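Local structure of CRISPR-associated endonuclease Cas9 (Campylobacter jejuni subsp. jejuni serotype O:2, 5X2H) at residues A[174-179]-A[186-191]. The protein is an RNA-guided endonuclease that cuts both strands of invading DNA, the guide-complementary one with its HNH domain and the other with its RuvC-like domain. Residues are numbered along the deposited sequence; the frame is centred on the assembly and turned at random.
Sequences KEYFQK and EFTNVR. With nucleotides of chain B.
Phe187 lies flat against the backbone of Gln178: CA of Gln178 stands over the ring face, 3.7 Å from its centroid and 20° off the normal, a CH-pi contact. The Gln178 side chain then follows the ring, extended beyond CG, its CG 3.6 Å from CE2 of Phe187 and its amide plane only 14° from that of the ring. NE2 goes on to a sugar of the bound RNA, while Phe180 also stacks with Phe187. Tyr176, the first residue to leave the helix 168-175, opens a type II beta turn closed by Lys179 N on Tyr176 O. The turn ends that helix in a helical, RNA-binding part of Cas9, away from the annotated nuclease sites, and the following loop folds back on it. A short, nearly straight bond joins them, Thr188 N to Lys179 O at 2.7 Å. A water makes a second link, from Gln178 N to Thr188 O. Val190 CG2, anti to its own carbonyl carbon, fits against CA of Phe177 at 3.5 Å and also meets CB of Tyr176. The loop also holds the RNA by sugar and phosphate: Phe187 O accepts from O2' of A41 of chain B, and the N-H groups of Val190 and Arg191 converge on OP1 of U43 of chain B. The bends at chi2 and chi3 bring NE of Arg191 to OP1 of C20 of chain B at 2.8 Å; NH2 bonds OP2.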
ATOM      1  N   LYS A 174       9.925 -25.389  33.161  1.00 71.03           N
ATOM      2  CA  LYS A 174       9.316 -25.851  34.402  1.00 73.62           C
ATOM      3  C   LYS A 174       7.834 -25.528  34.504  1.00 74.03           C
ATOM      4  O   LYS A 174       7.102 -26.246  35.195  1.00 76.85           O
ATOM      5  CB  LYS A 174      10.048 -25.245  35.601  1.00 74.01           C
ATOM      6  CG  LYS A 174      11.416 -25.842  35.855  1.00 74.07           C
ATOM      7  CD  LYS A 174      12.037 -25.256  37.108  1.00 76.91           C
ATOM      8  CE  LYS A 174      13.256 -26.049  37.544  1.00 76.13           C
ATOM      9  NZ  LYS A 174      13.965 -25.384  38.669  1.00 78.27           N
ATOM     10  N   GLU A 175       7.371 -24.472  33.839  1.00 71.63           N
ATOM     11  CA  GLU A 175       5.975 -24.068  33.943  1.00 73.04           C
ATOM     12  C   GLU A 175       5.097 -24.662  32.852  1.00 71.91           C
ATOM     13  O   GLU A 175       3.905 -24.891  33.087  1.00 73.23           O
ATOM     14  CB  GLU A 175       5.858 -22.541  33.906  1.00 72.72           C
ATOM     15  CG  GLU A 175       6.352 -21.845  35.161  1.00 75.96           C
ATOM     16  CD  GLU A 175       5.387 -21.984  36.321  1.00 81.26           C
ATOM     17  OE1 GLU A 175       4.197 -22.275  36.075  1.00 82.23           O
ATOM     18  OE2 GLU A 175       5.819 -21.804  37.479  1.00 84.64           O
ATOM     19  N   TYR A 176       5.647 -24.922  31.671  1.00 68.79           N
ATOM     20  CA  TYR A 176       4.796 -25.339  30.562  1.00 66.23           C
ATOM     21  C   TYR A 176       5.280 -26.590  29.843  1.00 65.32           C
ATOM     22  O   TYR A 176       4.450 -27.394  29.414  1.00 62.93           O
ATOM     23  CB  TYR A 176       4.659 -24.184  29.554  1.00 63.75           C
ATOM     24  CG  TYR A 176       4.169 -22.895  30.173  1.00 63.04           C
ATOM     25  CD1 TYR A 176       2.871 -22.782  30.655  1.00 61.87           C
ATOM     26  CD2 TYR A 176       5.004 -21.789  30.277  1.00 61.53           C
ATOM     27  CE1 TYR A 176       2.419 -21.607  31.225  1.00 62.28           C
ATOM     28  CE2 TYR A 176       4.561 -20.610  30.845  1.00 61.90           C
ATOM     29  CZ  TYR A 176       3.268 -20.524  31.318  1.00 63.10           C
ATOM     30  OH  TYR A 176       2.824 -19.352  31.884  1.00 63.80           O
ATOM     31  N   PHE A 177       6.592 -26.778  29.698  1.00 64.34           N
ATOM     32  CA  PHE A 177       7.089 -27.851  28.844  1.00 61.50           C
ATOM     33  C   PHE A 177       6.679 -29.218  29.376  1.00 60.98           C
ATOM     34  O   PHE A 177       7.086 -29.618  30.472  1.00 61.55           O
ATOM     35  CB  PHE A 177       8.606 -27.778  28.702  1.00 61.47           C
ATOM     36  CG  PHE A 177       9.177 -28.896  27.877  1.00 60.96           C
ATOM     37  CD1 PHE A 177       9.052 -28.885  26.497  1.00 58.37           C
ATOM     38  CD2 PHE A 177       9.809 -29.971  28.481  1.00 60.99           C
ATOM     39  CE1 PHE A 177       9.564 -29.916  25.734  1.00 58.27           C
ATOM     40  CE2 PHE A 177      10.322 -31.006  27.724  1.00 59.75           C
ATOM     41  CZ  PHE A 177      10.198 -30.980  26.350  1.00 59.90           C
ATOM     42  N   GLN A 178       5.880 -29.933  28.581  1.00 61.21           N
ATOM     43  CA  GLN A 178       5.398 -31.273  28.920  1.00 62.67           C
ATOM     44  C   GLN A 178       4.731 -31.297  30.292  1.00 64.59           C
ATOM     45  O   GLN A 178       4.868 -32.251  31.059  1.00 64.63           O
ATOM     46  CB  GLN A 178       6.525 -32.305  28.837  1.00 60.88           C
ATOM     47  CG  GLN A 178       7.007 -32.555  27.418  1.00 60.83           C
ATOM     48  CD  GLN A 178       7.950 -33.733  27.313  1.00 63.44           C
ATOM     49  OE1 GLN A 178       8.408 -34.273  28.322  1.00 66.11           O
ATOM     50  NE2 GLN A 178       8.241 -34.146  26.083  1.00 60.27           N
ATOM     51  N   LYS A 179       4.004 -30.230  30.603  1.00 65.05           N
ATOM     52  CA  LYS A 179       3.166 -30.161  31.791  1.00 69.49           C
ATOM     53  C   LYS A 179       1.707 -30.250  31.365  1.00 71.37           C
ATOM     54  O   LYS A 179       1.311 -29.660  30.355  1.00 69.69           O
ATOM     55  CB  LYS A 179       3.416 -28.868  32.574  1.00 70.96           C
ATOM     56  CG  LYS A 179       4.839 -28.719  33.094  1.00 75.92           C
ATOM     57  CD  LYS A 179       5.182 -29.823  34.085  1.00 79.51           C
ATOM     58  CE  LYS A 179       6.609 -29.689  34.597  1.00 81.71           C
ATOM     59  NZ  LYS A 179       7.614 -29.812  33.503  1.00 81.79           N
ATOM     60  N   GLU A 186      -3.267 -34.013  28.141  1.00 63.73           N
ATOM     61  CA  GLU A 186      -2.572 -33.385  27.028  1.00 63.90           C
ATOM     62  C   GLU A 186      -1.521 -32.410  27.544  1.00 59.17           C
ATOM     63  O   GLU A 186      -1.781 -31.630  28.467  1.00 58.33           O
ATOM     64  CB  GLU A 186      -3.549 -32.641  26.113  1.00 64.98           C
ATOM     65  CG  GLU A 186      -4.538 -33.533  25.387  1.00 69.57           C
ATOM     66  CD  GLU A 186      -5.472 -32.746  24.485  1.00 74.42           C
ATOM     67  OE1 GLU A 186      -5.504 -31.502  24.599  1.00 77.17           O
ATOM     68  OE2 GLU A 186      -6.171 -33.371  23.659  1.00 76.21           O
ATOM     69  N   PHE A 187      -0.336 -32.463  26.944  1.00 56.26           N
ATOM     70  CA  PHE A 187       0.689 -31.470  27.233  1.00 54.03           C
ATOM     71  C   PHE A 187       0.171 -30.074  26.915  1.00 52.44           C
ATOM     72  O   PHE A 187      -0.462 -29.850  25.880  1.00 54.48           O
ATOM     73  CB  PHE A 187       1.946 -31.755  26.411  1.00 51.05           C
ATOM     74  CG  PHE A 187       2.742 -32.929  26.898  1.00 52.29           C
ATOM     75  CD1 PHE A 187       2.676 -33.332  28.221  1.00 52.78           C
ATOM     76  CD2 PHE A 187       3.565 -33.627  26.028  1.00 52.04           C
ATOM     77  CE1 PHE A 187       3.418 -34.409  28.670  1.00 52.21           C
ATOM     78  CE2 PHE A 187       4.307 -34.706  26.468  1.00 52.66           C
ATOM     79  CZ  PHE A 187       4.233 -35.099  27.792  1.00 51.97           C
ATOM     80  N   THR A 188       0.431 -29.130  27.817  1.00 51.99           N
ATOM     81  CA  THR A 188       0.107 -27.748  27.511  1.00 55.08           C
ATOM     82  C   THR A 188       1.149 -27.171  26.553  1.00 51.44           C
ATOM     83  O   THR A 188       2.158 -27.805  26.233  1.00 49.10           O
ATOM     84  CB  THR A 188       0.022 -26.906  28.785  1.00 59.65           C
ATOM     85  OG1 THR A 188      -0.613 -25.657  28.485  1.00 61.74           O
ATOM     86  CG2 THR A 188       1.407 -26.628  29.334  1.00 59.61           C
ATOM     87  N   ASN A 189       0.896 -25.951  26.092  1.00 52.60           N
ATOM     88  CA  ASN A 189       1.703 -25.346  25.042  1.00 51.84           C
ATOM     89  C   ASN A 189       2.810 -24.483  25.633  1.00 52.07           C
ATOM     90  O   ASN A 189       2.584 -23.733  26.586  1.00 52.58           O
ATOM     91  CB  ASN A 189       0.829 -24.509  24.108  1.00 50.97           C
ATOM     92  CG  ASN A 189       0.033 -23.448  24.844  1.00 53.97           C
ATOM     93  OD1 ASN A 189      -0.648 -23.737  25.828  1.00 60.11           O
ATOM     94  ND2 ASN A 189       0.121 -22.210  24.371  1.00 49.57           N
ATOM     95  N   VAL A 190       4.008 -24.603  25.069  1.00 50.47           N
ATOM     96  CA  VAL A 190       5.077 -23.643  25.325  1.00 49.84           C
ATOM     97  C   VAL A 190       5.056 -22.538  24.286  1.00 50.06           C
ATOM     98  O   VAL A 190       5.077 -21.351  24.616  1.00 50.76           O
ATOM     99  CB  VAL A 190       6.450 -24.353  25.353  1.00 48.57           C
ATOM    100  CG1 VAL A 190       7.527 -23.379  25.787  1.00 50.62           C
ATOM    101  CG2 VAL A 190       6.407 -25.562  26.263  1.00 46.42           C
ATOM    102  N   ARG A 191       5.026 -22.926  23.018  1.00 47.84           N
ATOM    103  CA  ARG A 191       4.790 -21.991  21.935  1.00 46.11           C
ATOM    104  C   ARG A 191       3.378 -21.428  22.033  1.00 50.13           C
ATOM    105  O   ARG A 191       2.493 -21.997  22.682  1.00 55.78           O
ATOM    106  CB  ARG A 191       4.978 -22.683  20.581  1.00 45.57           C
ATOM    107  CG  ARG A 191       6.326 -23.356  20.394  1.00 46.16           C
ATOM    108  CD  ARG A 191       7.394 -22.349  20.000  1.00 46.82           C
ATOM    109  NE  ARG A 191       7.018 -21.598  18.804  1.00 39.72           N
ATOM    110  CZ  ARG A 191       7.304 -21.974  17.561  1.00 48.13           C
ATOM    111  NH1 ARG A 191       7.969 -23.100  17.342  1.00 45.57           N
ATOM    112  NH2 ARG A 191       6.925 -21.223  16.534  1.00 46.22           N
TER
ATOM    113  P     A B  41      -4.354 -32.774  18.173  1.00 56.45           P
ATOM    114  OP1   A B  41      -5.256 -31.622  17.914  1.00 55.92           O
ATOM    115  OP2   A B  41      -3.427 -33.261  17.120  1.00 55.12           O
ATOM    116  O5'   A B  41      -3.481 -32.437  19.462  1.00 56.39           O
ATOM    117  C5'   A B  41      -4.107 -32.078  20.684  1.00 57.75           C
ATOM    118  C4'   A B  41      -3.151 -32.175  21.846  1.00 58.90           C
ATOM    119  O4'   A B  41      -2.744 -33.556  22.040  1.00 58.74           O
ATOM    120  C3'   A B  41      -1.837 -31.429  21.692  1.00 58.50           C
ATOM    121  O3'   A B  41      -1.947 -30.038  21.935  1.00 56.53           O
ATOM    122  C2'   A B  41      -0.934 -32.162  22.673  1.00 62.16           C
ATOM    123  O2'   A B  41      -1.218 -31.773  24.009  1.00 65.66           O
ATOM    124  C1'   A B  41      -1.401 -33.602  22.482  1.00 59.80           C
ATOM    125  N9    A B  41      -0.595 -34.293  21.460  1.00 58.34           N
ATOM    126  C8    A B  41      -0.934 -34.546  20.154  1.00 59.25           C
ATOM    127  N7    A B  41      -0.004 -35.178  19.480  1.00 60.67           N
ATOM    128  C5    A B  41       1.018 -35.344  20.401  1.00 59.28           C
ATOM    129  C6    A B  41       2.287 -35.942  20.304  1.00 61.10           C
ATOM    130  N6    A B  41       2.755 -36.504  19.187  1.00 58.94           N
ATOM    131  N1    A B  41       3.065 -35.945  21.411  1.00 63.90           N
ATOM    132  C2    A B  41       2.592 -35.379  22.528  1.00 64.07           C
ATOM    133  N3    A B  41       1.420 -34.787  22.740  1.00 62.70           N
ATOM    134  C4    A B  41       0.671 -34.801  21.624  1.00 59.29           C
ATOM    135  P     C B  20       5.113 -18.456  18.501  1.00 39.59           P
ATOM    136  OP1   C B  20       5.411 -19.395  19.611  1.00 45.01           O
ATOM    137  OP2   C B  20       5.898 -18.552  17.246  1.00 39.20           O
ATOM    138  O5'   C B  20       3.564 -18.613  18.158  1.00 37.64           O
ATOM    139  C5'   C B  20       3.113 -19.344  17.030  1.00 34.62           C
ATOM    140  C4'   C B  20       1.787 -18.805  16.558  1.00 38.92           C
ATOM    141  O4'   C B  20       2.006 -17.625  15.744  1.00 42.52           O
ATOM    142  C3'   C B  20       0.948 -19.721  15.678  1.00 40.01           C
ATOM    143  O3'   C B  20       0.195 -20.655  16.438  1.00 37.25           O
ATOM    144  C2'   C B  20       0.073 -18.733  14.914  1.00 41.19           C
ATOM    145  O2'   C B  20      -1.022 -18.313  15.714  1.00 44.67           O
ATOM    146  C1'   C B  20       1.020 -17.543  14.739  1.00 43.11           C
ATOM    147  N1    C B  20       1.689 -17.525  13.415  1.00 39.44           N
ATOM    148  C2    C B  20       0.926 -17.276  12.270  1.00 34.83           C
ATOM    149  O2    C B  20      -0.291 -17.078  12.376  1.00 35.10           O
ATOM    150  N3    C B  20       1.531 -17.255  11.063  1.00 35.44           N
ATOM    151  C4    C B  20       2.845 -17.460  10.968  1.00 37.85           C
ATOM    152  N4    C B  20       3.386 -17.420   9.747  1.00 37.54           N
ATOM    153  C5    C B  20       3.657 -17.708  12.116  1.00 35.08           C
ATOM    154  C6    C B  20       3.041 -17.730  13.308  1.00 37.15           C
ATOM    155  P     U B  43       4.532 -26.925  21.854  1.00 47.50           P
ATOM    156  OP1   U B  43       4.726 -25.653  22.593  1.00 48.70           O
ATOM    157  OP2   U B  43       3.838 -26.917  20.545  1.00 48.70           O
ATOM    158  O5'   U B  43       5.958 -27.590  21.625  1.00 47.62           O
ATOM    159  C5'   U B  43       6.826 -27.831  22.720  1.00 51.50           C
ATOM    160  C4'   U B  43       8.088 -28.516  22.271  1.00 50.91           C
ATOM    161  O4'   U B  43       7.813 -29.904  21.933  1.00 49.92           O
ATOM    162  C3'   U B  43       8.735 -27.963  21.012  1.00 47.36           C
ATOM    163  O3'   U B  43       9.464 -26.767  21.233  1.00 50.28           O
ATOM    164  C2'   U B  43       9.588 -29.136  20.555  1.00 50.23           C
ATOM    165  O2'   U B  43      10.749 -29.251  21.366  1.00 55.36           O
ATOM    166  C1'   U B  43       8.664 -30.312  20.879  1.00 52.09           C
ATOM    167  N1    U B  43       7.837 -30.694  19.711  1.00 50.58           N
ATOM    168  C2    U B  43       8.453 -31.431  18.718  1.00 51.89           C
ATOM    169  O2    U B  43       9.624 -31.771  18.774  1.00 52.53           O
ATOM    170  N3    U B  43       7.648 -31.759  17.659  1.00 51.46           N
ATOM    171  C4    U B  43       6.319 -31.429  17.490  1.00 50.57           C
ATOM    172  O4    U B  43       5.728 -31.802  16.476  1.00 49.30           O
ATOM    173  C5    U B  43       5.757 -30.661  18.560  1.00 49.24           C
ATOM    174  C6    U B  43       6.518 -30.327  19.606  1.00 46.51           C
TER
HETATM  175  O   HOH W   1       4.787 -29.136  26.090  1.00 46.63           O